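Local coordinates for bilirubin-inducible fluorescent protein UnaG (Anguilla japonica, PDB 4I3D) that binds unconjugated bilirubin with high affinity inside a beta-barrel and, once loaded and excited, emits green fluorescence that the apoprotein lacks, at residues 27-32 with 80-85; 106-111 with 123-128. The protein carries 1 engineered substitution. All coordinates share one frame; numbering follows the deposited sequence.

Contact 1. Residues 27-32 with 80-85; sequences PKELSD and SDRRKG. With BLR (3-[5-[(Z)-(4-ethenyl-3-methyl-5-oxidanylidene-pyrrol-2-ylidene)methyl]-2-[[5-[(Z)-(3-ethenyl-4-methyl-5-oxidanylidene-pyrrol-2-ylidene)methyl]-3-(3-hydroxy-3-oxopropyl)-4-methyl-1H-pyrrol-2-yl]methyl]-4-methyl-1H-pyrrol-3-yl]propanoic acid), chain E.
Arg82 reaches from its loop to the short helix 28-31, and its side chain shows how an ion pair can be joined to apolar packing on the same guanidinium. From CB, CG leaves beside the backbone N (chi1 -56°), and bends at the next two torsions turn the chain towards the helix. Arg82 NE then passes Pro27 CG at 4.0 Å. Leu30 CD1 is seated over the centre of one guanidinium face, 3.8 Å from Arg82 CZ and 4.0 Å from Arg82 NH1. At the tip Arg82 NH2 forms a salt bridge with Glu29 OE2 at 2.8 Å; the oxygen arrives at the guanidinium edge and in its plane, although the carboxylate itself is turned 47° from that plane. Pro27, the N-cap residue, also sets its CD 3.3 Å from Asp81 O. Behind this exposed pair lies bilirubin: Ser80 N and OG donate to the two oxygens of one propionate, Ser80 OG to O1A at 2.8 Å, while Leu30 CB and Asp81 CB both approach the vinyl carbon CBC. Arg83 NE, in turn, pairs with Asp81 OD1. The contact thus joins helix 28-31, which follows helix 17-23 in the chain, to the loop between strands 75-76 and 87-93, at the surface of the bilirubin-filled barrel.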
loop_
_atom_site.group_PDB
_atom_site.type_symbol
_atom_site.label_atom_id
_atom_site.label_comp_id
_atom_site.label_asym_id
_atom_site.label_seq_id
_atom_site.Cartn_x
_atom_site.Cartn_y
_atom_site.Cartn_z
ATOM N N PRO A 27 -15.688 -3.279 -3.826
ATOM C CA PRO A 27 -16.675 -4.339 -4.035
ATOM C C PRO A 27 -16.580 -5.433 -2.987
ATOM O O PRO A 27 -15.511 -5.674 -2.429
ATOM C CB PRO A 27 -16.289 -4.896 -5.401
ATOM C CG PRO A 27 -15.658 -3.738 -6.108
ATOM C CD PRO A 27 -14.945 -2.960 -5.056
ATOM N N LYS A 28 -17.701 -6.094 -2.733
ATOM C CA LYS A 28 -17.751 -7.178 -1.769
ATOM C C LYS A 28 -16.868 -8.338 -2.204
ATOM O O LYS A 28 -16.185 -8.960 -1.386
ATOM C CB LYS A 28 -19.189 -7.661 -1.618
ATOM C CG LYS A 28 -19.433 -8.464 -0.366
ATOM C CD LYS A 28 -20.735 -9.213 -0.456
ATOM C CE LYS A 28 -21.054 -9.904 0.854
ATOM N NZ LYS A 28 -19.935 -10.741 1.367
ATOM N N GLU A 29 -16.894 -8.637 -3.496
ATOM C CA GLU A 29 -16.164 -9.778 -4.029
ATOM C C GLU A 29 -14.653 -9.579 -3.883
ATOM O O GLU A 29 -13.885 -10.539 -3.857
ATOM C CB GLU A 29 -16.558 -10.028 -5.492
ATOM C CG GLU A 29 -16.137 -8.945 -6.459
ATOM C CD GLU A 29 -17.183 -7.861 -6.632
ATOM O OE1 GLU A 29 -18.012 -7.677 -5.721
ATOM O OE2 GLU A 29 -17.177 -7.194 -7.692
ATOM N N LEU A 30 -14.235 -8.323 -3.764
ATOM C CA LEU A 30 -12.822 -7.987 -3.661
ATOM C C LEU A 30 -12.424 -7.747 -2.211
ATOM O O LEU A 30 -11.264 -7.933 -1.833
ATOM C CB LEU A 30 -12.517 -6.746 -4.492
ATOM C CG LEU A 30 -12.742 -6.939 -5.994
ATOM C CD1 LEU A 30 -12.498 -5.633 -6.728
ATOM C CD2 LEU A 30 -11.839 -8.050 -6.552
ATOM N N SER A 31 -13.396 -7.350 -1.400
ATOM C CA SER A 31 -13.161 -7.088 0.013
ATOM C C SER A 31 -13.211 -8.396 0.791
ATOM O O SER A 31 -12.512 -8.578 1.782
ATOM C CB SER A 31 -14.204 -6.105 0.552
ATOM O OG SER A 31 -15.487 -6.703 0.633
ATOM N N ASP A 32 -14.031 -9.319 0.325
ATOM C CA ASP A 32 -14.132 -10.605 0.972
ATOM C C ASP A 32 -12.837 -11.379 0.793
ATOM O O ASP A 32 -12.422 -11.672 -0.333
ATOM C CB ASP A 32 -15.310 -11.384 0.399
ATOM C CG ASP A 32 -16.640 -10.801 0.811
ATOM O OD1 ASP A 32 -16.648 -9.628 1.244
ATOM O OD2 ASP A 32 -17.664 -11.514 0.702
ATOM N N SER A 80 -6.620 -1.470 -7.780
ATOM C CA SER A 80 -7.328 -2.721 -7.968
ATOM C C SER A 80 -8.771 -2.574 -7.532
ATOM O O SER A 80 -9.674 -3.122 -8.163
ATOM C CB SER A 80 -6.645 -3.843 -7.166
ATOM O OG SER A 80 -5.290 -3.982 -7.561
ATOM N N ASP A 81 -8.990 -1.825 -6.460
ATOM C CA ASP A 81 -10.300 -1.798 -5.824
ATOM C C ASP A 81 -11.365 -1.097 -6.667
ATOM O O ASP A 81 -12.533 -1.045 -6.276
ATOM C CB ASP A 81 -10.209 -1.157 -4.445
ATOM C CG ASP A 81 -9.385 0.096 -4.450
ATOM O OD1 ASP A 81 -9.912 1.135 -4.894
ATOM O OD2 ASP A 81 -8.210 0.034 -4.023
ATOM N N ARG A 82 -10.965 -0.567 -7.820
ATOM C CA ARG A 82 -11.906 0.012 -8.772
ATOM C C ARG A 82 -12.482 1.363 -8.322
ATOM O O ARG A 82 -13.692 1.534 -8.231
ATOM C CB ARG A 82 -13.024 -0.993 -9.072
ATOM C CG ARG A 82 -12.489 -2.324 -9.591
ATOM C CD ARG A 82 -13.461 -3.004 -10.552
ATOM N NE ARG A 82 -14.421 -3.894 -9.891
ATOM C CZ ARG A 82 -14.396 -5.228 -9.942
ATOM N NH1 ARG A 82 -13.454 -5.875 -10.622
ATOM N NH2 ARG A 82 -15.328 -5.930 -9.309
ATOM N N ARG A 83 -11.604 2.317 -8.045
ATOM C CA ARG A 83 -12.017 3.697 -7.820
ATOM C C ARG A 83 -11.468 4.544 -8.952
ATOM O O ARG A 83 -10.529 4.133 -9.622
ATOM C CB ARG A 83 -11.477 4.232 -6.493
ATOM C CG ARG A 83 -12.129 3.637 -5.256
ATOM C CD ARG A 83 -11.340 3.997 -4.007
ATOM N NE ARG A 83 -9.934 3.626 -4.150
ATOM C CZ ARG A 83 -8.938 4.115 -3.413
ATOM N NH1 ARG A 83 -9.167 4.993 -2.449
ATOM N NH2 ARG A 83 -7.703 3.719 -3.652
ATOM N N LYS A 84 -12.033 5.734 -9.143
ATOM C CA LYS A 84 -11.621 6.602 -10.244
ATOM C C LYS A 84 -11.256 7.995 -9.778
ATOM O O LYS A 84 -11.628 8.407 -8.687
ATOM C CB LYS A 84 -12.744 6.706 -11.267
ATOM C CG LYS A 84 -13.202 5.363 -11.806
ATOM C CD LYS A 84 -12.074 4.651 -12.521
ATOM C CE LYS A 84 -12.526 3.335 -13.155
ATOM N NZ LYS A 84 -13.150 2.383 -12.205
ATOM N N GLY A 85 -10.544 8.731 -10.625
ATOM C CA GLY A 85 -10.174 10.095 -10.309
ATOM C C GLY A 85 -9.289 10.145 -9.088
ATOM O O GLY A 85 -9.246 11.139 -8.361
HETATM C CHA BLR E . -0.770 -3.523 -1.957
HETATM N NA BLR E . 0.933 -1.649 -1.969
HETATM C C1A BLR E . -0.077 -2.342 -2.560
HETATM C C2A BLR E . -0.367 -1.722 -3.777
HETATM C C3A BLR E . 0.486 -0.663 -3.909
HETATM C C4A BLR E . 1.285 -0.623 -2.788
HETATM C CMA BLR E . 0.549 0.285 -5.062
HETATM C CAA BLR E . -1.391 -2.113 -4.798
HETATM C CBA BLR E . -2.648 -1.339 -4.601
HETATM C CGA BLR E . -3.438 -1.404 -5.861
HETATM O O1A BLR E . -3.242 -2.329 -6.685
HETATM O O2A BLR E . -4.301 -0.537 -6.109
HETATM C CHB BLR E . 2.343 0.401 -2.561
HETATM N NB BLR E . 3.483 -0.794 -0.631
HETATM C C1B BLR E . 3.295 0.290 -1.585
HETATM C C2B BLR E . 4.215 1.238 -1.329
HETATM C C3B BLR E . 4.984 0.967 -0.405
HETATM C C4B BLR E . 4.719 -0.376 0.272
HETATM C CMB BLR E . 4.275 2.499 -2.117
HETATM O OB BLR E . 5.262 -0.961 1.201
HETATM C CAB BLR E . 6.065 1.894 0.037
HETATM C CBB BLR E . 7.253 1.416 0.494
HETATM N NC BLR E . -4.992 -6.065 -2.579
HETATM C C1C BLR E . -5.669 -7.349 -3.231
HETATM C C2C BLR E . -6.923 -6.655 -3.736
HETATM C C3C BLR E . -6.980 -5.452 -3.494
HETATM C C4C BLR E . -5.917 -4.966 -2.812
HETATM C CMC BLR E . -7.987 -7.368 -4.483
HETATM O OC BLR E . -5.283 -8.511 -3.286
HETATM C CAC BLR E . -8.123 -4.602 -3.927
HETATM C CBC BLR E . -9.346 -4.716 -3.323
HETATM C CHD BLR E . -5.704 -3.679 -2.414
HETATM N ND BLR E . -3.205 -3.890 -2.405
HETATM C C1D BLR E . -4.331 -3.295 -1.987
HETATM C C2D BLR E . -3.953 -2.186 -1.051
HETATM C C3D BLR E . -2.626 -2.181 -0.926
HETATM C C4D BLR E . -2.090 -3.243 -1.760
HETATM C CMD BLR E . -4.904 -1.300 -0.345
HETATM C CAD BLR E . -1.837 -1.242 -0.074
HETATM C CBD BLR E . -1.628 -1.795 1.304
HETATM C CGD BLR E . -0.342 -2.551 1.370
HETATM O O1D BLR E . -0.330 -3.751 1.758
HETATM O O2D BLR E . 0.739 -1.995 1.046
#

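Contact 2. Residues 106-111 with 123-128; sequences KETTYV and LTMGDV. With BLR (3-[5-[(Z)-(4-ethenyl-3-methyl-5-oxidanylidene-pyrrol-2-ylidene)methyl]-2-[[5-[(Z)-(3-ethenyl-4-methyl-5-oxidanylidene-pyrrol-2-ylidene)methyl]-3-(3-hydroxy-3-oxopropyl)-4-methyl-1H-pyrrol-2-yl]methyl]-4-methyl-1H-pyrrol-3-yl]propanoic acid), chain E.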
loop_
_atom_site.group_PDB
_atom_site.type_symbol
_atom_site.label_atom_id
_atom_site.label_comp_id
_atom_site.label_asym_id
_atom_site.label_seq_id
_atom_site.Cartn_x
_atom_site.Cartn_y
_atom_site.Cartn_z
ATOM N N LYS A 106 -13.164 12.328 -1.183
ATOM C CA LYS A 106 -12.819 11.524 -0.015
ATOM C C LYS A 106 -11.318 11.300 0.079
ATOM O O LYS A 106 -10.596 11.479 -0.898
ATOM C CB LYS A 106 -13.510 10.179 -0.096
ATOM C CG LYS A 106 -15.002 10.273 -0.221
ATOM C CD LYS A 106 -15.628 8.899 -0.087
ATOM C CE LYS A 106 -16.994 8.843 -0.721
ATOM N NZ LYS A 106 -16.914 9.014 -2.187
ATOM N N GLU A 107 -10.866 10.873 1.257
ATOM C CA GLU A 107 -9.448 10.771 1.567
ATOM C C GLU A 107 -9.120 9.523 2.401
ATOM O O GLU A 107 -9.700 9.288 3.449
ATOM C CB GLU A 107 -9.050 12.012 2.361
ATOM C CG GLU A 107 -7.615 12.086 2.800
ATOM C CD GLU A 107 -7.431 13.109 3.905
ATOM O OE1 GLU A 107 -8.387 13.870 4.157
ATOM O OE2 GLU A 107 -6.347 13.143 4.521
ATOM N N THR A 108 -8.165 8.733 1.935
ATOM C CA THR A 108 -7.665 7.617 2.731
ATOM C C THR A 108 -6.144 7.717 2.831
ATOM O O THR A 108 -5.509 8.326 1.972
ATOM C CB THR A 108 -8.082 6.270 2.147
ATOM O OG1 THR A 108 -7.954 5.267 3.158
ATOM C CG2 THR A 108 -7.253 5.917 0.918
ATOM N N THR A 109 -5.566 7.141 3.881
ATOM C CA THR A 109 -4.149 7.313 4.184
ATOM C C THR A 109 -3.455 5.959 4.430
ATOM O O THR A 109 -4.080 5.043 4.947
ATOM C CB THR A 109 -3.989 8.176 5.429
ATOM O OG1 THR A 109 -4.772 9.369 5.278
ATOM C CG2 THR A 109 -2.524 8.554 5.636
ATOM N N TYR A 110 -2.178 5.840 4.049
ATOM C CA TYR A 110 -1.368 4.636 4.274
ATOM C C TYR A 110 -0.059 5.064 4.923
ATOM O O TYR A 110 0.683 5.839 4.335
ATOM C CB TYR A 110 -0.977 3.958 2.958
ATOM C CG TYR A 110 -2.106 3.582 2.032
ATOM C CD1 TYR A 110 -2.686 4.514 1.192
ATOM C CD2 TYR A 110 -2.577 2.286 1.985
ATOM C CE1 TYR A 110 -3.720 4.165 0.335
ATOM C CE2 TYR A 110 -3.600 1.933 1.142
ATOM C CZ TYR A 110 -4.166 2.872 0.310
ATOM O OH TYR A 110 -5.201 2.500 -0.532
ATOM N N VAL A 111 0.239 4.563 6.116
ATOM C CA VAL A 111 1.480 4.899 6.796
ATOM C C VAL A 111 2.381 3.664 6.873
ATOM O O VAL A 111 2.006 2.668 7.469
ATOM C CB VAL A 111 1.197 5.369 8.230
ATOM C CG1 VAL A 111 2.500 5.506 9.000
ATOM C CG2 VAL A 111 0.382 6.684 8.226
ATOM N N LEU A 123 -3.430 1.259 7.467
ATOM C CA LEU A 123 -4.353 1.851 6.507
ATOM C C LEU A 123 -5.510 2.527 7.245
ATOM O O LEU A 123 -6.106 1.944 8.139
ATOM C CB LEU A 123 -4.897 0.766 5.588
ATOM C CG LEU A 123 -3.864 -0.192 4.974
ATOM C CD1 LEU A 123 -3.563 -1.429 5.866
ATOM C CD2 LEU A 123 -4.337 -0.615 3.601
ATOM N N THR A 124 -5.843 3.755 6.872
ATOM C CA THR A 124 -6.842 4.516 7.607
ATOM C C THR A 124 -7.876 5.101 6.664
ATOM O O THR A 124 -7.549 5.851 5.754
ATOM C CB THR A 124 -6.211 5.684 8.362
ATOM O OG1 THR A 124 -5.207 5.190 9.260
ATOM C CG2 THR A 124 -7.269 6.419 9.136
ATOM N N MET A 125 -9.133 4.744 6.875
ATOM C CA MET A 125 -10.241 5.352 6.156
ATOM C C MET A 125 -11.327 5.713 7.178
ATOM O O MET A 125 -12.072 4.846 7.658
ATOM C CB MET A 125 -10.786 4.384 5.111
ATOM C CG MET A 125 -11.913 4.955 4.269
ATOM S SD MET A 125 -11.404 6.397 3.323
ATOM C CE MET A 125 -12.941 6.873 2.586
ATOM N N GLY A 126 -11.403 6.996 7.524
ATOM C CA GLY A 126 -12.245 7.449 8.617
ATOM C C GLY A 126 -11.617 7.098 9.949
ATOM O O GLY A 126 -10.555 7.612 10.298
ATOM N N ASP A 127 -12.278 6.219 10.691
ATOM C CA ASP A 127 -11.716 5.628 11.904
ATOM C C ASP A 127 -11.771 4.113 11.725
ATOM O O ASP A 127 -11.712 3.361 12.700
ATOM C CB ASP A 127 -12.507 6.042 13.156
ATOM C CG ASP A 127 -12.150 7.441 13.661
ATOM O OD1 ASP A 127 -11.794 8.310 12.847
ATOM O OD2 ASP A 127 -12.247 7.678 14.883
ATOM N N VAL A 128 -11.925 3.671 10.474
ATOM C CA VAL A 128 -11.747 2.264 10.127
ATOM C C VAL A 128 -10.270 2.063 9.841
ATOM O O VAL A 128 -9.745 2.657 8.915
ATOM C CB VAL A 128 -12.545 1.891 8.871
ATOM C CG1 VAL A 128 -12.164 0.494 8.386
ATOM C CG2 VAL A 128 -14.023 2.002 9.155
HETATM C CHA BLR E . -0.770 -3.523 -1.957
HETATM N NA BLR E . 0.933 -1.649 -1.969
HETATM C C1A BLR E . -0.077 -2.342 -2.560
HETATM C C2A BLR E . -0.367 -1.722 -3.777
HETATM C C3A BLR E . 0.486 -0.663 -3.909
HETATM C C4A BLR E . 1.285 -0.623 -2.788
HETATM C CMA BLR E . 0.549 0.285 -5.062
HETATM C CAA BLR E . -1.391 -2.113 -4.798
HETATM C CBA BLR E . -2.648 -1.339 -4.601
HETATM C CGA BLR E . -3.438 -1.404 -5.861
HETATM O O1A BLR E . -3.242 -2.329 -6.685
HETATM O O2A BLR E . -4.301 -0.537 -6.109
HETATM C CHB BLR E . 2.343 0.401 -2.561
HETATM N NB BLR E . 3.483 -0.794 -0.631
HETATM C C1B BLR E . 3.295 0.290 -1.585
HETATM C C2B BLR E . 4.215 1.238 -1.329
HETATM C C3B BLR E . 4.984 0.967 -0.405
HETATM C C4B BLR E . 4.719 -0.376 0.272
HETATM C CMB BLR E . 4.275 2.499 -2.117
HETATM O OB BLR E . 5.262 -0.961 1.201
HETATM C CAB BLR E . 6.065 1.894 0.037
HETATM C CBB BLR E . 7.253 1.416 0.494
HETATM N NC BLR E . -4.992 -6.065 -2.579
HETATM C C1C BLR E . -5.669 -7.349 -3.231
HETATM C C2C BLR E . -6.923 -6.655 -3.736
HETATM C C3C BLR E . -6.980 -5.452 -3.494
HETATM C C4C BLR E . -5.917 -4.966 -2.812
HETATM C CMC BLR E . -7.987 -7.368 -4.483
HETATM O OC BLR E . -5.283 -8.511 -3.286
HETATM C CAC BLR E . -8.123 -4.602 -3.927
HETATM C CBC BLR E . -9.346 -4.716 -3.323
HETATM C CHD BLR E . -5.704 -3.679 -2.414
HETATM N ND BLR E . -3.205 -3.890 -2.405
HETATM C C1D BLR E . -4.331 -3.295 -1.987
HETATM C C2D BLR E . -3.953 -2.186 -1.051
HETATM C C3D BLR E . -2.626 -2.181 -0.926
HETATM C C4D BLR E . -2.090 -3.243 -1.760
HETATM C CMD BLR E . -4.904 -1.300 -0.345
HETATM C CAD BLR E . -1.837 -1.242 -0.074
HETATM C CBD BLR E . -1.628 -1.795 1.304
HETATM C CGD BLR E . -0.342 -2.551 1.370
HETATM O O1D BLR E . -0.330 -3.751 1.758
HETATM O O2D BLR E . 0.739 -1.995 1.046
HETATM O O HOH W 1 -10.345 8.691 6.002
HETATM O O HOH W 2 -7.184 9.111 6.893
#
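Thr109 and Thr124 face each other as an antiparallel hydrogen-bonded pair in the beta hairpin of strands 106-115 and 118-125, part of the up-and-down barrel wall of the fatty-acid-binding protein family. Each satisfies the other's main chain: Thr109 N donates to Thr124 O at 3.0 Å, and Thr124 N returns a bond to Thr109 O at 2.9 Å.

Thr124 O takes a second donor. The Thr108 hydroxyl, turned anti to its own backbone N (chi1 -161°), brings Thr108 OG1 to 2.7 Å from Thr124 O. The two donors use different approaches: Thr109 N lies in the carbonyl plane, whereas Thr108 OG1 stands above it, 48° out. The same hydroxyl is also hydrogen-bonded to Tyr20 OH, so it links the hairpin with helix 17-23.

Where strand 118-125 passes into the type II' turn from Met125 to Val128, a water donates to Glu107 O at 2.7 Å. Another water meets Thr109 OG1 at 2.9 Å. Met125 folds back at chi2 (61°), placing Met125 SD 3.5 Å from Thr108 CB.

Tyr110 and Leu123 form the adjoining non-hydrogen-bonded pair, and both side chains line the bilirubin pocket. The phenol's polar end is held elsewhere, by Gln101 OE1 on the neighbouring strand 96-103. Its ring meets the ligand methyl CMD at the edge and near the ring plane. Leu123 CD2 comes to the ring obliquely, 3.6 Å from Tyr110 CE2, and also touches the propionate carbon CBD of bilirubin at 3.7 Å.

In the fold
Bilirubin is a partner shared by the two contacts, whose centres lie 15 Å apart. Contact 1 provides polar recognition of one propionate, together with apolar contacts to a vinyl group; contact 2 offers hydrocarbon surface to a ring methyl and to the chain of the other propionate. Arg112 and Tyr134 supply further hydrogen bonds to the ligand. The contacts also touch directly, since Arg83 NH1 of contact 1 packs 4.0 Å from Thr108 CG2 of contact 2. Gln101 forms a polar link between them: its OE1 accepts from Arg83 NH2 and is hydrogen-bonded to Tyr110 OH. Loop and barrel wall therefore meet beside the pocket as well as through its ligand.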